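Local coordinates for disulphide isomerase (Xylella fastidiosa, PDB 3FK8), which probably acts as a thiol-disulphide isomerase of the thioredoxin family, rearranging disulphide bonds in other proteins, at residues Thr57-Ile60 against Ala61-Glu65. Residues are numbered along the deposited sequence; the frame is centred on the assembly and turned at random.
Sequences TALI and AKHFE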
loop_
_atom_site.group_PDB
_atom_site.type_symbol
_atom_site.label_atom_id
_atom_site.label_comp_id
_atom_site.label_asym_id
_atom_site.label_seq_id
_atom_site.Cartn_x
_atom_site.Cartn_y
_atom_site.Cartn_z
ATOM N N THR A 57 -2.284 8.252 10.220
ATOM C CA THR A 57 -0.917 7.775 10.570
ATOM C C THR A 57 -1.009 6.881 11.798
ATOM O O THR A 57 -0.352 5.845 11.849
ATOM C CB THR A 57 0.046 8.938 10.961
ATOM O OG1 THR A 57 0.381 9.650 9.792
ATOM C CG2 THR A 57 1.365 8.414 11.586
ATOM N N ALA A 58 -1.780 7.304 12.806
ATOM C CA ALA A 58 -1.858 6.555 14.033
ATOM C C ALA A 58 -2.508 5.224 13.781
ATOM O O ALA A 58 -2.032 4.209 14.288
ATOM C CB ALA A 58 -2.672 7.339 15.104
ATOM N N LEU A 59 -3.594 5.203 12.994
ATOM C CA LEU A 59 -4.250 3.916 12.660
ATOM C C LEU A 59 -3.287 2.961 11.959
ATOM O O LEU A 59 -3.154 1.771 12.358
ATOM C CB LEU A 59 -5.397 4.195 11.739
ATOM C CG LEU A 59 -6.124 2.937 11.262
ATOM C CD1 LEU A 59 -6.968 2.288 12.349
ATOM C CD2 LEU A 59 -7.016 3.201 10.016
ATOM N N ILE A 60 -2.573 3.478 10.949
ATOM C CA ILE A 60 -1.715 2.608 10.123
ATOM C C ILE A 60 -0.507 2.132 10.950
ATOM O O ILE A 60 -0.138 0.928 10.942
ATOM C CB ILE A 60 -1.233 3.360 8.852
ATOM C CG1 ILE A 60 -2.427 3.730 7.921
ATOM C CG2 ILE A 60 -0.231 2.532 8.061
ATOM C CD1 ILE A 60 -3.307 2.555 7.473
ATOM N N ALA A 61 0.106 3.056 11.695
ATOM C CA ALA A 61 1.306 2.697 12.460
ATOM C C ALA A 61 0.987 1.657 13.538
ATOM O O ALA A 61 1.796 0.740 13.809
ATOM C CB ALA A 61 1.997 3.942 13.043
ATOM N N LYS A 62 -0.178 1.782 14.171
ATOM C CA LYS A 62 -0.527 0.827 15.215
ATOM C C LYS A 62 -0.748 -0.602 14.681
ATOM O O LYS A 62 -0.420 -1.613 15.345
ATOM C CB LYS A 62 -1.767 1.311 15.934
ATOM C CG LYS A 62 -2.388 0.260 16.883
ATOM C CD LYS A 62 -3.343 0.924 17.852
ATOM C CE LYS A 62 -3.692 -0.045 18.978
ATOM N NZ LYS A 62 -4.329 -1.278 18.434
ATOM N N HIS A 63 -1.314 -0.679 13.468
ATOM C CA HIS A 63 -1.798 -1.958 12.968
ATOM C C HIS A 63 -0.991 -2.644 11.908
ATOM O O HIS A 63 -1.149 -3.863 11.759
ATOM C CB HIS A 63 -3.215 -1.796 12.464
ATOM C CG HIS A 63 -4.174 -1.562 13.560
ATOM N ND1 HIS A 63 -4.630 -0.307 13.866
ATOM C CD2 HIS A 63 -4.710 -2.402 14.476
ATOM C CE1 HIS A 63 -5.432 -0.381 14.916
ATOM N NE2 HIS A 63 -5.510 -1.639 15.288
ATOM N N PHE A 64 -0.124 -1.937 11.189
ATOM C CA PHE A 64 0.554 -2.505 10.015
ATOM C C PHE A 64 2.010 -2.191 9.970
ATOM O O PHE A 64 2.464 -1.155 10.490
ATOM C CB PHE A 64 -0.027 -1.886 8.722
ATOM C CG PHE A 64 -1.493 -2.143 8.519
ATOM C CD1 PHE A 64 -1.911 -3.370 7.991
ATOM C CD2 PHE A 64 -2.449 -1.130 8.798
ATOM C CE1 PHE A 64 -3.257 -3.611 7.810
ATOM C CE2 PHE A 64 -3.798 -1.374 8.614
ATOM C CZ PHE A 64 -4.203 -2.621 8.096
ATOM N N GLU A 65 2.759 -3.078 9.339
ATOM C CA GLU A 65 4.050 -2.697 8.745
ATOM C C GLU A 65 3.701 -2.253 7.341
ATOM O O GLU A 65 2.684 -2.714 6.798
ATOM C CB GLU A 65 4.989 -3.900 8.720
ATOM C CG GLU A 65 5.383 -4.408 10.134
ATOM C CD GLU A 65 6.132 -3.388 10.960
ATOM O OE1 GLU A 65 6.959 -2.620 10.409
ATOM O OE2 GLU A 65 5.872 -3.324 12.191
#
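The imidazole of H63 folds back over the last turn of helix 54-63 and takes hold of the carbonyl of L59, a compact example of a side chain joining the main chain in binding a carbonyl of a helix's last turn. Its CG stands beside its own backbone N and anti to the carbonyl carbon (chi1 -70°), which brings ND1 to 3.0 Å from L59 O. The oxygen lies at the ring edge, near the imidazole plane, and the N-H uses a lone pair in the carbonyl plane. H63 N donates to the same oxygen, at 3.3 Å and from a tilted position, so one residue grips L59 O twice. Beside this polar link, L59 CD1 lies 3.8 Å from ND1, and K62 CG rests on one ring face, offset toward the rim.

One residue further on, F64 N bonds to I60 O at 2.9 Å; H63 N adds a weak bond. F64 is already extended, the first residue to leave helical angles, and its ring crosses I60 obliquely, with I60 CD1 4.0 Å from F64 CD2. L59 and F64 also reach helix 121-132, through Y125 and through I131 and T132, while E65 begins strand 65-70 of the thioredoxin-like sheet. Hydrogen bonding to L59 O and I60 O and apolar packing of I60 on F64 thus share the junction between helix and strand. The bond from ND1 requires a proton on that nitrogen, so the acceptor should favour either the ND1-H neutral tautomer or the doubly protonated ring; with L59 CD1 and K62 CG, it probably limits ring rotation.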